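Local coordinates for foldase protein PrsA 2 (Bacillus anthracis, PDB 6VJ4), which catalyses cis-trans isomerisation of peptidyl-proline bonds and helps secreted proteins, the protective antigen among them, to fold once they have crossed the membrane, at residues A[110-115]-A[191-196]; A[163-168]-A[185-190]. One frame throughout, in Å; residues are numbered along the deposited sequence.

Contact 1 of 2, residues A[110-115]-A[191-196]; sequences IKASHI and HIIKLT
In the antiparallel sheet of the parvulin-type (PpiC) isomerase domain, residues 110-115 of strand 110-117 pair with residues 191-196 of strand 189-198, and on one face His114, which faces Ile193, and His191, two residues before that isoleucine, meet through their rings. Their ND1 atoms lie 2.8 Å apart in a hydrogen bond for which either could be the donor. The rings meet rim to rim, planes at 21°, each ND1 at the edge of the other ring. His114 reaches this position with CG between its backbone N and carbonyl carbon (chi1 76°), whereas CG of His191 stands beside its own N, anti to the carbonyl carbon. Both NE2 atoms are bonded further out, His114 to Asp146 and His191 to Ser186.

The backbone register is fixed by two hydrogen-bonded pairs, Ser113 with Lys194 and Ile115 with Ile192; Lys194 N donates to Ser113 O over 2.9 Å at an N-H...O angle of 174°. At the far end Thr196 N reaches Lys111 O at 2.8 Å, and Leu195 CD1 packs 3.9 Å from Ile110 CB, the two side chains crossing at about a right angle. A water joins Ser113 OG, to which it donates, with Thr196 OG1, 2.7 Å from the water. A hydrogen-bonded chain thus runs from Asp146 to Ser186 through two buried histidines; with both nitrogens of each ring engaged, the rotation of both rings is fixed.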
ATOM      1  N   ILE A 110      13.745 -13.205  38.884  1.00 22.11           N
ATOM      2  CA  ILE A 110      14.996 -12.742  39.547  1.00 21.58           C
ATOM      3  C   ILE A 110      14.765 -11.389  40.204  1.00 21.27           C
ATOM      4  O   ILE A 110      13.862 -10.646  39.795  1.00 22.66           O
ATOM      5  CB  ILE A 110      16.189 -12.659  38.586  1.00 21.33           C
ATOM      6  CG1 ILE A 110      15.865 -11.845  37.331  1.00 21.64           C
ATOM      7  CG2 ILE A 110      16.689 -14.051  38.226  1.00 21.21           C
ATOM      8  CD1 ILE A 110      17.093 -11.461  36.507  1.00 22.02           C
ATOM      9  N   LYS A 111      15.578 -11.124  41.212  1.00 21.63           N
ATOM     10  CA  LYS A 111      15.561  -9.806  41.855  1.00 20.47           C
ATOM     11  C   LYS A 111      16.920  -9.184  41.582  1.00 19.43           C
ATOM     12  O   LYS A 111      17.932  -9.884  41.658  1.00 20.88           O
ATOM     13  CB  LYS A 111      15.284  -9.909  43.354  1.00 22.12           C
ATOM     14  CG  LYS A 111      15.212  -8.571  44.057  1.00 24.79           C
ATOM     15  CD  LYS A 111      14.762  -8.677  45.477  1.00 26.95           C
ATOM     16  CE  LYS A 111      15.694  -9.479  46.348  1.00 31.18           C
ATOM     17  NZ  LYS A 111      15.337  -9.286  47.783  1.00 40.63           N
ATOM     18  N   ALA A 112      16.901  -7.916  41.229  1.00 18.97           N
ATOM     19  CA  ALA A 112      18.174  -7.225  40.977  1.00 18.96           C
ATOM     20  C   ALA A 112      18.064  -5.774  41.411  1.00 19.26           C
ATOM     21  O   ALA A 112      16.941  -5.224  41.513  1.00 21.29           O
ATOM     22  CB  ALA A 112      18.522  -7.264  39.505  1.00 19.36           C
ATOM     23  N   SER A 113      19.222  -5.193  41.619  1.00 19.19           N
ATOM     24  CA  SER A 113      19.308  -3.725  41.812  1.00 19.29           C
ATOM     25  C   SER A 113      20.092  -3.161  40.639  1.00 18.32           C
ATOM     26  O   SER A 113      20.891  -3.895  40.028  1.00 19.66           O
ATOM     27  CB  SER A 113      19.965  -3.332  43.110  1.00 20.14           C
ATOM     28  OG  SER A 113      19.229  -3.851  44.207  1.00 21.76           O
ATOM     29  N   HIS A 114      19.925  -1.873  40.347  1.00 18.96           N
ATOM     30  CA  HIS A 114      20.773  -1.302  39.283  1.00 18.32           C
ATOM     31  C   HIS A 114      20.982   0.187  39.544  1.00 18.49           C
ATOM     32  O   HIS A 114      20.212   0.805  40.351  1.00 19.69           O
ATOM     33  CB  HIS A 114      20.210  -1.507  37.870  1.00 19.42           C
ATOM     34  CG  HIS A 114      19.078  -0.624  37.473  1.00 20.32           C
ATOM     35  ND1 HIS A 114      18.983  -0.091  36.190  1.00 22.89           N
ATOM     36  CD2 HIS A 114      17.988  -0.175  38.145  1.00 21.34           C
ATOM     37  CE1 HIS A 114      17.873   0.638  36.102  1.00 23.06           C
ATOM     38  NE2 HIS A 114      17.254   0.630  37.295  1.00 22.92           N
ATOM     39  N   ILE A 115      22.035   0.681  38.921  1.00 18.66           N
ATOM     40  CA  ILE A 115      22.331   2.132  38.844  1.00 19.61           C
ATOM     41  C   ILE A 115      22.350   2.475  37.360  1.00 20.25           C
ATOM     42  O   ILE A 115      23.111   1.812  36.629  1.00 21.45           O
ATOM     43  CB  ILE A 115      23.664   2.432  39.528  1.00 19.74           C
ATOM     44  CG1 ILE A 115      23.598   2.002  40.995  1.00 19.97           C
ATOM     45  CG2 ILE A 115      24.051   3.893  39.334  1.00 21.62           C
ATOM     46  CD1 ILE A 115      24.897   2.036  41.696  1.00 22.07           C
ATOM     47  N   HIS A 191      23.857   0.652  32.542  1.00 22.13           N
ATOM     48  CA  HIS A 191      23.427   0.103  33.837  1.00 22.81           C
ATOM     49  C   HIS A 191      24.570  -0.621  34.522  1.00 23.35           C
ATOM     50  O   HIS A 191      25.366  -1.278  33.830  1.00 24.30           O
ATOM     51  CB  HIS A 191      22.323  -0.965  33.691  1.00 22.22           C
ATOM     52  CG  HIS A 191      21.125  -0.549  32.924  1.00 23.28           C
ATOM     53  ND1 HIS A 191      19.945  -0.183  33.549  1.00 22.99           N
ATOM     54  CD2 HIS A 191      20.905  -0.442  31.597  1.00 26.18           C
ATOM     55  CE1 HIS A 191      19.056   0.136  32.642  1.00 25.84           C
ATOM     56  NE2 HIS A 191      19.615  -0.006  31.430  1.00 28.64           N
ATOM     57  N   ILE A 192      24.665  -0.416  35.824  1.00 21.01           N
ATOM     58  CA  ILE A 192      25.488  -1.308  36.663  1.00 20.88           C
ATOM     59  C   ILE A 192      24.447  -2.157  37.388  1.00 19.22           C
ATOM     60  O   ILE A 192      23.571  -1.584  38.076  1.00 19.06           O
ATOM     61  CB  ILE A 192      26.422  -0.556  37.605  1.00 23.46           C
ATOM     62  CG1 ILE A 192      27.431   0.280  36.813  1.00 26.02           C
ATOM     63  CG2 ILE A 192      27.116  -1.536  38.519  1.00 22.33           C
ATOM     64  CD1 ILE A 192      28.347  -0.528  35.923  1.00 27.49           C
ATOM     65  N   ILE A 193      24.529  -3.478  37.214  1.00 19.55           N
ATOM     66  CA  ILE A 193      23.474  -4.390  37.728  1.00 19.90           C
ATOM     67  C   ILE A 193      24.046  -5.299  38.815  1.00 18.25           C
ATOM     68  O   ILE A 193      25.215  -5.774  38.669  1.00 21.19           O
ATOM     69  CB  ILE A 193      22.910  -5.243  36.569  1.00 20.42           C
ATOM     70  CG1 ILE A 193      22.486  -4.406  35.364  1.00 20.16           C
ATOM     71  CG2 ILE A 193      21.786  -6.154  37.070  1.00 20.78           C
ATOM     72  CD1 ILE A 193      22.131  -5.231  34.122  1.00 22.90           C
ATOM     73  N   LYS A 194      23.267  -5.504  39.867  1.00 18.48           N
ATOM     74  CA  LYS A 194      23.637  -6.458  40.924  1.00 19.97           C
ATOM     75  C   LYS A 194      22.507  -7.478  41.049  1.00 21.35           C
ATOM     76  O   LYS A 194      21.378  -7.080  41.291  1.00 19.97           O
ATOM     77  CB  LYS A 194      23.879  -5.744  42.256  1.00 21.58           C
ATOM     78  CG  LYS A 194      24.289  -6.672  43.373  1.00 24.13           C
ATOM     79  CD  LYS A 194      24.643  -6.009  44.671  1.00 26.08           C
ATOM     80  CE  LYS A 194      23.518  -5.183  45.250  1.00 30.26           C
ATOM     81  NZ  LYS A 194      23.812  -4.764  46.650  1.00 32.52           N
ATOM     82  N   LEU A 195      22.816  -8.765  40.874  1.00 19.40           N
ATOM     83  CA  LEU A 195      21.752  -9.769  41.056  1.00 20.01           C
ATOM     84  C   LEU A 195      21.591 -10.053  42.546  1.00 19.85           C
ATOM     85  O   LEU A 195      22.582 -10.334  43.189  1.00 22.82           O
ATOM     86  CB  LEU A 195      22.133 -11.043  40.301  1.00 20.79           C
ATOM     87  CG  LEU A 195      21.074 -12.142  40.390  1.00 22.34           C
ATOM     88  CD1 LEU A 195      19.815 -11.788  39.630  1.00 23.91           C
ATOM     89  CD2 LEU A 195      21.662 -13.443  39.884  1.00 24.22           C
ATOM     90  N   THR A 196      20.359 -10.047  43.057  1.00 20.76           N
ATOM     91  CA  THR A 196      20.209 -10.211  44.526  1.00 22.57           C
ATOM     92  C   THR A 196      19.279 -11.360  44.889  1.00 23.08           C
ATOM     93  O   THR A 196      19.222 -11.684  46.082  1.00 26.08           O
ATOM     94  CB  THR A 196      19.697  -8.914  45.158  1.00 24.40           C
ATOM     95  OG1 THR A 196      18.485  -8.534  44.520  1.00 25.19           O
ATOM     96  CG2 THR A 196      20.676  -7.772  44.997  1.00 25.60           C
TER
HETATM   97  O   HOH W   1      17.792  -5.917  44.815  1.00 23.67           O

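Contact 2 of 2, residues A[163-168]-A[185-190]; sequences AMTPEF and QSPNGY
Glu167 CB rests against the carbonyl of Gln185, 3.3 Å from its O, and lies 4.1 Å from Ser186 CB. Beyond CB the glutamate chain bends (chi2 81°), and its OE1 lies 3.7 Å from Pro187 CD. Beside it Thr165 and Asn188 reach toward each other tip to tip, with Thr165 CG2 3.7 Å from Asn188 OD1. No direct hydrogen bond spans the two segments. A water does so instead, donating to Asn188 OD1 and lying 2.7 Å from Thr165 OG1.

These side chains sit at the start of helix 166-174 and on the hairpin turn between strands 184-186 and 189-198. Thr165 is the N-cap: OG1, held between its backbone N and carbonyl carbon (chi1 67°), accepts from Phe168 N at 3.3 Å. On the other segment, Ser186 to Gly189 form a type I turn closed by mutual backbone bonds between the two end residues, and Ser186 OG accepts from Asn188 N, 3.1 Å away, in an ST turn; its second partner is His191 NE2. Farther out, the Phe168 ring, carrying CE of Met164 (present as selenomethionine) 3.9 Å above its centre, packs on Leu156 and Phe159 of strand 155-159.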
ATOM      1  N   ALA A 163      10.247  -8.486  31.351  1.00 33.17           N
ATOM      2  CA  ALA A 163       9.879  -7.251  32.098  1.00 33.00           C
ATOM      3  C   ALA A 163      10.820  -6.088  31.805  1.00 35.35           C
ATOM      4  O   ALA A 163      10.400  -4.934  31.803  1.00 35.65           O
ATOM      5  CB  ALA A 163       9.878  -7.529  33.582  1.00 33.99           C
HETATM    6  N   MSE A 164      12.110  -6.386  31.679  1.00 30.05           N
HETATM    7  CA  MSE A 164      13.110  -5.365  31.427  1.00 31.29           C
HETATM    8  C   MSE A 164      13.504  -5.420  29.953  1.00 31.46           C
HETATM    9  O   MSE A 164      13.018  -6.272  29.208  1.00 33.32           O
HETATM   10  CB  MSE A 164      14.340  -5.585  32.313  1.00 32.25           C
HETATM   11  CG  MSE A 164      14.068  -5.627  33.793  1.00 32.46           C
HETATM   12 SE   MSE A 164      13.471  -3.893  34.460  1.00 43.12          SE
HETATM   13  CE  MSE A 164      15.031  -2.701  34.625  1.00 43.16           C
ATOM     14  N   THR A 165      14.373  -4.497  29.534  1.00 29.38           N
ATOM     15  CA  THR A 165      14.861  -4.491  28.162  1.00 30.65           C
ATOM     16  C   THR A 165      15.705  -5.738  27.943  1.00 29.36           C
ATOM     17  O   THR A 165      16.323  -6.230  28.880  1.00 28.37           O
ATOM     18  CB  THR A 165      15.677  -3.231  27.841  1.00 33.96           C
ATOM     19  OG1 THR A 165      16.874  -3.262  28.612  1.00 32.14           O
ATOM     20  CG2 THR A 165      14.909  -1.953  28.103  1.00 35.53           C
ATOM     21  N   PRO A 166      15.726  -6.310  26.720  1.00 30.27           N
ATOM     22  CA  PRO A 166      16.513  -7.511  26.438  1.00 32.10           C
ATOM     23  C   PRO A 166      17.989  -7.333  26.828  1.00 29.76           C
ATOM     24  O   PRO A 166      18.564  -8.261  27.359  1.00 29.04           O
ATOM     25  CB  PRO A 166      16.390  -7.718  24.917  1.00 34.95           C
ATOM     26  CG  PRO A 166      15.157  -6.940  24.509  1.00 36.87           C
ATOM     27  CD  PRO A 166      14.943  -5.867  25.555  1.00 34.30           C
ATOM     28  N   GLU A 167      18.563  -6.157  26.541  1.00 30.72           N
ATOM     29  CA  GLU A 167      19.981  -5.892  26.906  1.00 29.33           C
ATOM     30  C   GLU A 167      20.163  -6.044  28.418  1.00 25.26           C
ATOM     31  O   GLU A 167      21.141  -6.680  28.854  1.00 25.08           O
ATOM     32  CB  GLU A 167      20.403  -4.485  26.489  1.00 35.41           C
ATOM     33  CG  GLU A 167      20.414  -4.267  24.984  1.00 39.07           C
ATOM     34  CD  GLU A 167      19.084  -3.966  24.306  1.00 44.27           C
ATOM     35  OE1 GLU A 167      18.037  -3.865  24.992  1.00 41.48           O
ATOM     36  OE2 GLU A 167      19.101  -3.827  23.074  1.00 50.84           O
ATOM     37  N   PHE A 168      19.246  -5.462  29.181  1.00 24.74           N
ATOM     38  CA  PHE A 168      19.368  -5.525  30.652  1.00 22.75           C
ATOM     39  C   PHE A 168      19.185  -6.982  31.113  1.00 22.70           C
ATOM     40  O   PHE A 168      19.954  -7.490  31.906  1.00 21.05           O
ATOM     41  CB  PHE A 168      18.288  -4.683  31.311  1.00 24.28           C
ATOM     42  CG  PHE A 168      18.369  -4.639  32.806  1.00 23.30           C
ATOM     43  CD1 PHE A 168      17.833  -5.653  33.578  1.00 21.82           C
ATOM     44  CD2 PHE A 168      18.938  -3.548  33.454  1.00 25.01           C
ATOM     45  CE1 PHE A 168      17.904  -5.606  34.958  1.00 23.36           C
ATOM     46  CE2 PHE A 168      18.992  -3.504  34.836  1.00 22.40           C
ATOM     47  CZ  PHE A 168      18.497  -4.540  35.586  1.00 24.93           C
ATOM     48  N   GLN A 185      25.039  -1.484  28.224  1.00 27.62           N
ATOM     49  CA  GLN A 185      24.348  -0.455  27.424  1.00 31.24           C
ATOM     50  C   GLN A 185      22.932  -0.918  27.113  1.00 32.04           C
ATOM     51  O   GLN A 185      22.741  -2.118  26.806  1.00 33.48           O
ATOM     52  CB  GLN A 185      25.092  -0.154  26.129  1.00 36.34           C
ATOM     53  CG  GLN A 185      24.545   1.079  25.429  1.00 42.41           C
ATOM     54  CD  GLN A 185      25.252   1.341  24.127  1.00 50.56           C
ATOM     55  OE1 GLN A 185      25.600   0.417  23.397  1.00 60.05           O
ATOM     56  NE2 GLN A 185      25.434   2.612  23.814  1.00 55.63           N
ATOM     57  N   SER A 186      21.984  -0.009  27.289  1.00 32.61           N
ATOM     58  CA  SER A 186      20.579  -0.268  26.891  1.00 37.06           C
ATOM     59  C   SER A 186      20.053   1.023  26.280  1.00 36.70           C
ATOM     60  O   SER A 186      20.739   2.049  26.304  1.00 35.21           O
ATOM     61  CB  SER A 186      19.729  -0.716  28.052  1.00 35.81           C
ATOM     62  OG  SER A 186      19.236   0.407  28.755  1.00 36.35           O
ATOM     63  N   PRO A 187      18.844   1.023  25.678  1.00 42.28           N
ATOM     64  CA  PRO A 187      18.290   2.250  25.117  1.00 45.94           C
ATOM     65  C   PRO A 187      18.124   3.342  26.186  1.00 44.59           C
ATOM     66  O   PRO A 187      18.028   4.488  25.830  1.00 47.22           O
ATOM     67  CB  PRO A 187      16.931   1.807  24.541  1.00 48.19           C
ATOM     68  CG  PRO A 187      17.090   0.316  24.315  1.00 48.34           C
ATOM     69  CD  PRO A 187      17.993  -0.151  25.439  1.00 44.52           C
ATOM     70  N   ASN A 188      18.124   2.950  27.463  1.00 41.74           N
ATOM     71  CA  ASN A 188      17.926   3.879  28.612  1.00 42.32           C
ATOM     72  C   ASN A 188      19.264   4.506  29.051  1.00 39.47           C
ATOM     73  O   ASN A 188      19.245   5.542  29.742  1.00 37.69           O
ATOM     74  CB  ASN A 188      17.256   3.128  29.767  1.00 45.00           C
ATOM     75  CG  ASN A 188      15.969   2.446  29.347  1.00 50.52           C
ATOM     76  OD1 ASN A 188      15.716   1.298  29.711  1.00 55.01           O
ATOM     77  ND2 ASN A 188      15.177   3.124  28.537  1.00 53.68           N
ATOM     78  N   GLY A 189      20.394   3.919  28.655  1.00 36.64           N
ATOM     79  CA  GLY A 189      21.715   4.455  29.047  1.00 34.15           C
ATOM     80  C   GLY A 189      22.645   3.320  29.439  1.00 31.90           C
ATOM     81  O   GLY A 189      22.611   2.292  28.762  1.00 36.70           O
ATOM     82  N   TYR A 190      23.434   3.491  30.505  1.00 25.88           N
ATOM     83  CA  TYR A 190      24.340   2.408  30.946  1.00 23.52           C
ATOM     84  C   TYR A 190      23.929   1.973  32.341  1.00 23.53           C
ATOM     85  O   TYR A 190      23.763   2.844  33.233  1.00 23.34           O
ATOM     86  CB  TYR A 190      25.806   2.852  30.970  1.00 25.41           C
ATOM     87  CG  TYR A 190      26.358   3.092  29.599  1.00 30.05           C
ATOM     88  CD1 TYR A 190      26.914   2.059  28.865  1.00 33.48           C
ATOM     89  CD2 TYR A 190      26.288   4.352  29.025  1.00 39.49           C
ATOM     90  CE1 TYR A 190      27.404   2.277  27.582  1.00 38.51           C
ATOM     91  CE2 TYR A 190      26.770   4.583  27.749  1.00 43.65           C
ATOM     92  CZ  TYR A 190      27.317   3.539  27.023  1.00 44.65           C
ATOM     93  OH  TYR A 190      27.792   3.771  25.764  1.00 55.68           O
TER
HETATM   94  O   HOH W   2      17.184  -0.992  30.021  0.50 37.81           O

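How the contacts relate
Contacts 1 and 2 lie with their centres about 12 Å apart in the same isomerase domain and share strand 189-198, whose Tyr190 and His191 are consecutive. They are joined directly by His191 NE2 and Ser186 OG, 2.7 Å apart in a probable hydrogen bond that ties the two histidines to the hairpin turn. Phe168 supplies the second junction: its CD2 is 3.5 Å from His191 ND1 and its CE2 3.6 Å from Ile193 CG1, while its ring meets both histidines edge-to-face. By comparison with other parvulins, His114 and His191 probably correspond to the dual-histidine motif of the catalytic site, and Met164 and Phe168 probably line the proline pocket, so both contacts would form part of the site.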